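Local coordinates for protein amorpha-4,11-diene synthase (Artemisia annua, PDB 4GAX) that probably cyclises farnesyl diphosphate to sesquiterpenes with loss of diphosphate, and is crystallised here as an engineered alpha-bisabolol synthase mutant, at residues T374-C379 with C426-S431; F439-S444 with K515-P520; L449-I454 with N508-I513. One frame throughout, in Å; residues are numbered along the deposited sequence.

Contact 1 of 3, residues T374-C379 with C426-S431; sequences TNIFNC and CYLGMS
Ile376 and Phe377 meet Leu428 at a helix-helix packing site in the all-alpha metal-binding domain of this terpene synthase. The first turns of helix 374-399 lie against the last turn of helix 419-429. The closest backbone approach is at Phe377 and Leu428, whose CA atoms are 6.6 Å apart. Leu428 does most of the reaching. It leaves its backbone beside the other helix, but its isopropyl end turns nearer to it. CG stands opposite the carbonyl carbon (chi1 -66°), and the two methyls then divide the work. CD2 rests 3.7 Å from Ile376 CG2 and also lies over backbone, 3.3 Å from Ile376 O and 4.0 Å from Phe377 CA. CD1 comes to 4.5 Å from Phe377 CD1, meeting that ring obliquely. Ile376 points at the other segment and offers its gamma methyl, which its chi1 of -86° sets opposite the backbone N. The two aliphatic side chains slide past each other in opposite directions, so the touch is methyl beside methyl. Other helices complete the surroundings. Phe439 of helix 436-443 packs on Ile376, while the Phe377 side chain also touches Glu365 and Leu368 of helix 351-370. After Gly429 the chain leaves helical geometry at Met430, so Leu428 sits next to the end of its helix. No hydrogen bond passes between the segments. The contact is therefore van der Waals packing, set by shape: CD2 fitted against a methyl and helix backbone, CD1 more loosely beside the Phe377 ring, with both Phe377 and Leu428 buried.

Contact 2 of 3, residues F439-S444 with K515-P520; sequences FEWAVS and KTIPRP
Trp441 and Thr516 mark the closest backbone approach, with CA atoms 6.9 Å apart. Residues 439-443 end helix 436-443, and Ser444 follows it. Residues 515-518 are the turn that leads into helix 519-535, with Arg519 and Pro520 starting the helix. Trp441 points toward that turn. Its CG lies opposite the backbone N (chi1 -178°), which carries the indole out to meet two side chains near different parts of the ring system. At the five-membered ring, Thr516 OG1 is 3.5 Å from Trp441 CD1 and 3.9 Å from Trp441 CG. It approaches obliquely, and no hydrogen bond is made. At the six-membered ring, Ile517 CD1 is 4.2 Å from Trp441 CZ3, again at an oblique approach. Ile517 reaches it with an extended chain and is buried, whereas Thr516 is exposed. Leu448 and Leu449 of the following helix also touch the indole. The helix end has its own closure, a bond from Ser444 N to Trp441 O at 3.0 Å. Ser444 OG also lies above the carbonyl plane of Glu440, at a notably short 2.5 Å from Glu440 O. On the other side Pro518 takes the N-cap position and Pro520 falls in the first turn, where proline is well tolerated because its nitrogen need not donate. This is a helix C-terminus packed, through one tryptophan, on the turn between two later helices of the all-alpha terpene synthase fold.

Contact 3 of 3, residues L449-I454 with N508-I513; sequences LRYKGI and NREYLI
Tyr451 meets Arg509 and Glu510 with one side of its ring. Glu510 CG lies at the ring edge, in its plane, 3.7 Å from Tyr451 CE2. Arg509 NH2 comes to 3.2 Å from the same Tyr451 CE2 and 3.0 Å from Tyr451 OH. The hydroxyl lies at the edge of the guanidinium, near its plane, and the ring and guanidinium planes are 48° apart. Behind this first shell, the two charged neighbours hold each other in a salt bridge. Arg509 presents NE and NH2 side-on to a single oxygen, Glu510 OE2, each at 3.2 Å. NH2 uses the anti lone pair of that oxygen, while NE meets it from above the carboxylate plane. Bends at Arg509 chi3 (50°) and Glu510 chi2 (-58°) bring the groups together. A water links the tyrosine to the glutamate: it lies 2.9 Å from Tyr451 OH and donates to Glu510 OE2 at 3.2 Å. Further out, Arg509 NH1 has a second salt bridge, to Asp506 one turn earlier. With two carboxylates bound through different nitrogens, the guanidinium probably has little freedom to rotate. The backbones stay well apart, 9.1 Å between Tyr451 CA and Glu510 CA. Tyr451 also packs on Leu503, Asp506 and Ile507, so this surface contact joins helix 447-461 to the C-terminal turns of helix 489-513. Lys452 and Tyr511 of the two segments touch helix 519-535.

How the contacts relate
The three contacts form a run through the helical fold. Contact 2 lies between the others, its centre about 12 Å from each; the centres of contacts 1 and 3 are about 22 Å apart, and their nearest atoms about 6 Å. Contacts 1 and 2 touch directly: Tyr427 OH is 3.3 Å from Trp441 CE3, and Tyr427 meets Phe439 edge-to-face. Contacts 2 and 3 share Trp441 packed on Leu449 and a probable hydrogen bond from Arg519 NH1 to Tyr511 OH, 3.2 Å. Along the chain, contact 1 closes first, and contact 3 is nested inside the loop closed by contact 2. All three join helices of the fold; none of the interactions described involves a substrate or metal.

Contact 1 of 3, residues T374-C379 with C426-S431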
# COMPACT_ATOMS: atom_id res chain seq x y z
N THR A 374 8.81 21.76 14.43
CA THR A 374 7.78 22.68 13.96
C THR A 374 7.89 22.93 12.46
O THR A 374 6.88 23.07 11.76
CB THR A 374 7.83 23.98 14.76
OG1 THR A 374 7.45 23.70 16.11
CG2 THR A 374 6.90 25.04 14.18
N ASN A 375 9.13 22.95 11.95
CA ASN A 375 9.34 23.17 10.52
C ASN A 375 8.76 22.05 9.69
O ASN A 375 8.22 22.28 8.61
CB ASN A 375 10.82 23.39 10.20
CG ASN A 375 11.35 24.69 10.79
OD1 ASN A 375 10.63 25.69 10.86
ND2 ASN A 375 12.61 24.67 11.22
N ILE A 376 8.87 20.82 10.19
CA ILE A 376 8.25 19.67 9.54
C ILE A 376 6.73 19.77 9.65
O ILE A 376 6.02 19.46 8.69
CB ILE A 376 8.81 18.34 10.10
CG1 ILE A 376 10.08 17.96 9.34
CG2 ILE A 376 7.79 17.20 9.99
CD1 ILE A 376 11.23 17.56 10.23
N PHE A 377 6.21 20.23 10.78
CA PHE A 377 4.76 20.41 10.85
C PHE A 377 4.29 21.45 9.83
O PHE A 377 3.29 21.25 9.13
CB PHE A 377 4.26 20.80 12.25
CG PHE A 377 2.79 21.10 12.27
CD1 PHE A 377 1.86 20.07 12.30
CD2 PHE A 377 2.33 22.41 12.20
CE1 PHE A 377 0.50 20.34 12.29
CE2 PHE A 377 0.97 22.69 12.18
CZ PHE A 377 0.06 21.64 12.22
N ASN A 378 5.00 22.57 9.74
CA ASN A 378 4.57 23.66 8.88
C ASN A 378 4.65 23.27 7.41
O ASN A 378 3.83 23.70 6.61
CB ASN A 378 5.38 24.94 9.16
CG ASN A 378 5.00 25.59 10.48
OD1 ASN A 378 3.84 25.52 10.92
ND2 ASN A 378 5.97 26.23 11.12
N CYS A 379 5.65 22.48 7.06
CA CYS A 379 5.72 21.94 5.71
C CYS A 379 4.50 21.07 5.42
O CYS A 379 3.84 21.26 4.40
CB CYS A 379 7.01 21.15 5.49
SG CYS A 379 8.50 22.20 5.38
N CYS A 426 2.14 10.82 6.07
CA CYS A 426 3.13 9.82 6.52
C CYS A 426 4.41 10.48 7.02
O CYS A 426 5.04 9.99 7.97
CB CYS A 426 3.47 8.83 5.40
SG CYS A 426 2.14 7.63 5.10
N TYR A 427 4.82 11.57 6.36
CA TYR A 427 5.99 12.30 6.81
C TYR A 427 5.79 12.74 8.27
O TYR A 427 6.68 12.57 9.11
CB TYR A 427 6.23 13.55 5.97
CG TYR A 427 6.86 13.34 4.60
CD1 TYR A 427 7.47 14.40 3.94
CD2 TYR A 427 6.80 12.11 3.95
CE1 TYR A 427 8.04 14.24 2.69
CE2 TYR A 427 7.38 11.94 2.69
CZ TYR A 427 7.99 13.02 2.07
OH TYR A 427 8.57 12.88 0.83
N LEU A 428 4.63 13.32 8.55
CA LEU A 428 4.36 13.86 9.89
C LEU A 428 4.35 12.74 10.92
O LEU A 428 4.82 12.92 12.04
CB LEU A 428 3.03 14.61 9.92
CG LEU A 428 2.97 15.88 9.08
CD1 LEU A 428 1.68 16.67 9.40
CD2 LEU A 428 4.20 16.74 9.36
N GLY A 429 3.80 11.58 10.54
CA GLY A 429 3.71 10.45 11.44
C GLY A 429 5.06 9.80 11.65
O GLY A 429 5.29 9.15 12.67
N MET A 430 5.96 9.97 10.68
CA MET A 430 7.33 9.46 10.77
C MET A 430 8.36 10.57 10.90
O MET A 430 9.38 10.58 10.19
CB MET A 430 7.66 8.60 9.55
CG MET A 430 6.93 7.29 9.53
SD MET A 430 7.41 6.23 8.13
CE MET A 430 5.82 6.20 7.32
N SER A 431 8.11 11.50 11.81
CA SER A 431 8.94 12.68 11.99
C SER A 431 10.42 12.40 12.30
O SER A 431 11.29 13.21 11.96
CB SER A 431 8.35 13.56 13.08
OG SER A 431 7.84 12.75 14.13

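Contact 2 of 3, residues F439-S444 with K515-P520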
# COMPACT_ATOMS: atom_id res chain seq x y z
N PHE A 439 10.89 16.58 2.05
CA PHE A 439 9.85 17.57 1.75
C PHE A 439 10.11 18.30 0.44
O PHE A 439 9.17 18.60 -0.29
CB PHE A 439 9.69 18.57 2.89
CG PHE A 439 8.60 18.20 3.85
CD1 PHE A 439 7.27 18.28 3.46
CD2 PHE A 439 8.89 17.76 5.13
CE1 PHE A 439 6.25 17.93 4.34
CE2 PHE A 439 7.89 17.43 6.01
CZ PHE A 439 6.56 17.51 5.61
N GLU A 440 11.38 18.60 0.16
CA GLU A 440 11.74 19.16 -1.13
C GLU A 440 11.26 18.23 -2.24
O GLU A 440 10.69 18.67 -3.24
CB GLU A 440 13.25 19.38 -1.22
CG GLU A 440 13.79 20.46 -0.30
CD GLU A 440 15.31 20.49 -0.25
OE1 GLU A 440 15.94 19.62 -0.90
OE2 GLU A 440 15.87 21.37 0.43
N TRP A 441 11.51 16.94 -2.06
CA TRP A 441 11.02 15.95 -3.02
C TRP A 441 9.51 16.07 -3.20
O TRP A 441 9.01 16.22 -4.31
CB TRP A 441 11.38 14.53 -2.56
CG TRP A 441 10.93 13.50 -3.54
CD1 TRP A 441 11.53 13.18 -4.73
CD2 TRP A 441 9.79 12.65 -3.42
NE1 TRP A 441 10.82 12.19 -5.36
CE2 TRP A 441 9.75 11.84 -4.57
CE3 TRP A 441 8.79 12.50 -2.45
CZ2 TRP A 441 8.75 10.89 -4.78
CZ3 TRP A 441 7.80 11.56 -2.65
CH2 TRP A 441 7.79 10.76 -3.81
N ALA A 442 8.80 16.02 -2.07
CA ALA A 442 7.34 16.16 -2.04
C ALA A 442 6.82 17.38 -2.79
O ALA A 442 5.82 17.29 -3.50
CB ALA A 442 6.84 16.17 -0.59
N VAL A 443 7.48 18.52 -2.62
CA VAL A 443 7.00 19.75 -3.27
C VAL A 443 7.45 19.85 -4.73
O VAL A 443 6.92 20.65 -5.48
CB VAL A 443 7.41 21.03 -2.50
CG1 VAL A 443 7.10 20.90 -1.01
CG2 VAL A 443 8.88 21.34 -2.70
N SER A 444 8.39 19.00 -5.12
CA SER A 444 8.94 19.02 -6.48
C SER A 444 7.97 18.58 -7.55
O SER A 444 8.32 18.61 -8.74
CB SER A 444 10.15 18.08 -6.56
OG SER A 444 11.19 18.51 -5.71
N LYS A 515 15.92 8.22 -4.57
CA LYS A 515 16.85 8.05 -3.45
C LYS A 515 16.82 9.20 -2.43
O LYS A 515 17.43 9.09 -1.37
CB LYS A 515 18.29 7.91 -3.96
CG LYS A 515 18.51 6.86 -5.03
CD LYS A 515 18.12 5.47 -4.52
CE LYS A 515 18.16 4.48 -5.68
NZ LYS A 515 17.65 3.14 -5.27
N THR A 516 16.13 10.29 -2.75
CA THR A 516 16.19 11.49 -1.89
C THR A 516 15.24 11.46 -0.72
O THR A 516 15.30 12.32 0.17
CB THR A 516 15.92 12.77 -2.68
OG1 THR A 516 14.68 12.64 -3.37
CG2 THR A 516 17.03 13.02 -3.68
N ILE A 517 14.35 10.48 -0.72
CA ILE A 517 13.41 10.25 0.37
C ILE A 517 13.90 9.02 1.15
O ILE A 517 14.28 8.01 0.54
CB ILE A 517 11.99 10.04 -0.20
CG1 ILE A 517 11.05 9.37 0.79
CG2 ILE A 517 12.03 9.13 -1.40
CD1 ILE A 517 9.70 9.03 0.15
N PRO A 518 13.92 9.09 2.49
CA PRO A 518 14.35 7.95 3.31
C PRO A 518 13.57 6.70 2.93
O PRO A 518 12.35 6.78 2.72
CB PRO A 518 13.99 8.39 4.74
CG PRO A 518 14.05 9.89 4.69
CD PRO A 518 13.51 10.25 3.31
N ARG A 519 14.27 5.57 2.82
CA ARG A 519 13.62 4.33 2.40
C ARG A 519 12.31 3.95 3.09
O ARG A 519 11.38 3.48 2.41
CB ARG A 519 14.58 3.14 2.44
CG ARG A 519 14.83 2.60 1.06
CD ARG A 519 15.63 1.31 1.06
NE ARG A 519 14.80 0.14 1.32
CZ ARG A 519 13.86 -0.32 0.49
NH1 ARG A 519 13.59 0.31 -0.65
NH2 ARG A 519 13.18 -1.40 0.82
N PRO A 520 12.22 4.13 4.42
CA PRO A 520 10.97 3.67 5.05
C PRO A 520 9.78 4.50 4.60
O PRO A 520 8.64 4.00 4.64
CB PRO A 520 11.24 3.86 6.55
CG PRO A 520 12.73 3.83 6.68
CD PRO A 520 13.25 4.49 5.42

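Contact 3 of 3, residues L449-I454 with N508-I513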
# COMPACT_ATOMS: atom_id res chain seq x y z
N LEU A 449 4.44 10.59 -7.61
CA LEU A 449 3.15 11.01 -7.05
C LEU A 449 2.15 11.32 -8.16
O LEU A 449 0.96 11.06 -8.02
CB LEU A 449 3.32 12.21 -6.12
CG LEU A 449 4.18 11.92 -4.88
CD1 LEU A 449 4.26 13.16 -3.96
CD2 LEU A 449 3.66 10.72 -4.13
N ARG A 450 2.64 11.88 -9.27
CA ARG A 450 1.80 12.11 -10.43
C ARG A 450 1.24 10.80 -10.96
O ARG A 450 0.06 10.71 -11.33
CB ARG A 450 2.59 12.80 -11.55
CG ARG A 450 1.72 13.30 -12.71
CD ARG A 450 2.55 13.57 -13.95
NE ARG A 450 3.84 14.17 -13.62
CZ ARG A 450 4.99 13.85 -14.20
NH1 ARG A 450 5.02 12.93 -15.16
NH2 ARG A 450 6.12 14.45 -13.83
N TYR A 451 2.11 9.78 -11.01
CA TYR A 451 1.71 8.47 -11.51
C TYR A 451 0.66 7.83 -10.58
O TYR A 451 -0.34 7.28 -11.05
CB TYR A 451 2.93 7.55 -11.66
CG TYR A 451 3.81 7.85 -12.86
CD1 TYR A 451 3.27 8.26 -14.07
CD2 TYR A 451 5.20 7.75 -12.77
CE1 TYR A 451 4.08 8.53 -15.17
CE2 TYR A 451 6.02 8.02 -13.86
CZ TYR A 451 5.45 8.41 -15.06
OH TYR A 451 6.27 8.67 -16.13
N LYS A 452 0.92 7.88 -9.28
CA LYS A 452 -0.04 7.40 -8.29
C LYS A 452 -1.41 8.06 -8.51
O LYS A 452 -2.43 7.37 -8.58
CB LYS A 452 0.47 7.72 -6.88
CG LYS A 452 -0.46 7.27 -5.75
CD LYS A 452 0.12 7.65 -4.39
CE LYS A 452 -0.78 7.19 -3.23
NZ LYS A 452 -2.19 7.62 -3.40
N GLY A 453 -1.41 9.38 -8.64
CA GLY A 453 -2.65 10.12 -8.87
C GLY A 453 -3.38 9.69 -10.13
O GLY A 453 -4.60 9.51 -10.12
N ILE A 454 -2.64 9.53 -11.23
CA ILE A 454 -3.25 9.13 -12.50
C ILE A 454 -3.77 7.69 -12.43
O ILE A 454 -4.89 7.40 -12.88
CB ILE A 454 -2.24 9.22 -13.66
CG1 ILE A 454 -1.80 10.67 -13.89
CG2 ILE A 454 -2.86 8.67 -14.94
CD1 ILE A 454 -0.78 10.81 -15.01
N ASN A 508 7.17 1.44 -10.94
CA ASN A 508 8.35 0.65 -10.58
C ASN A 508 9.63 1.41 -10.86
O ASN A 508 10.55 1.41 -10.04
CB ASN A 508 8.38 -0.70 -11.31
CG ASN A 508 7.38 -1.69 -10.74
OD1 ASN A 508 6.89 -1.53 -9.61
ND2 ASN A 508 7.10 -2.75 -11.51
N ARG A 509 9.70 2.04 -12.03
CA ARG A 509 10.92 2.79 -12.39
C ARG A 509 11.17 3.91 -11.39
O ARG A 509 12.29 4.08 -10.90
CB ARG A 509 10.81 3.34 -13.81
CG ARG A 509 12.05 4.12 -14.32
CD ARG A 509 11.67 4.98 -15.53
NE ARG A 509 10.47 5.77 -15.22
CZ ARG A 509 9.39 5.86 -15.99
NH1 ARG A 509 9.32 5.25 -17.16
NH2 ARG A 509 8.36 6.59 -15.57
N GLU A 510 10.13 4.68 -11.06
CA GLU A 510 10.32 5.79 -10.12
C GLU A 510 10.74 5.25 -8.74
O GLU A 510 11.55 5.87 -8.05
CB GLU A 510 9.04 6.64 -9.99
CG GLU A 510 8.60 7.27 -11.30
CD GLU A 510 9.66 8.18 -11.91
OE1 GLU A 510 10.33 8.93 -11.15
OE2 GLU A 510 9.83 8.14 -13.15
N TYR A 511 10.20 4.11 -8.34
CA TYR A 511 10.57 3.51 -7.06
C TYR A 511 12.05 3.14 -7.00
O TYR A 511 12.71 3.32 -5.97
CB TYR A 511 9.72 2.27 -6.82
CG TYR A 511 10.08 1.46 -5.60
CD1 TYR A 511 9.62 1.81 -4.33
CD2 TYR A 511 10.85 0.31 -5.71
CE1 TYR A 511 9.95 1.04 -3.19
CE2 TYR A 511 11.19 -0.46 -4.59
CZ TYR A 511 10.73 -0.09 -3.34
OH TYR A 511 11.05 -0.89 -2.25
N LEU A 512 12.57 2.63 -8.12
CA LEU A 512 13.96 2.17 -8.18
C LEU A 512 14.94 3.32 -8.33
O LEU A 512 16.13 3.18 -8.04
CB LEU A 512 14.13 1.18 -9.34
CG LEU A 512 13.34 -0.13 -9.16
CD1 LEU A 512 13.22 -0.88 -10.48
CD2 LEU A 512 14.01 -1.01 -8.11
N ILE A 513 14.42 4.45 -8.78
CA ILE A 513 15.25 5.62 -9.10
C ILE A 513 15.20 6.69 -8.00
O ILE A 513 16.02 7.61 -7.96
CB ILE A 513 14.77 6.20 -10.46
CG1 ILE A 513 15.93 6.30 -11.42
CG2 ILE A 513 13.96 7.49 -10.30
CD1 ILE A 513 16.47 4.97 -11.77
O HOH W 1 8.69 10.01 -15.42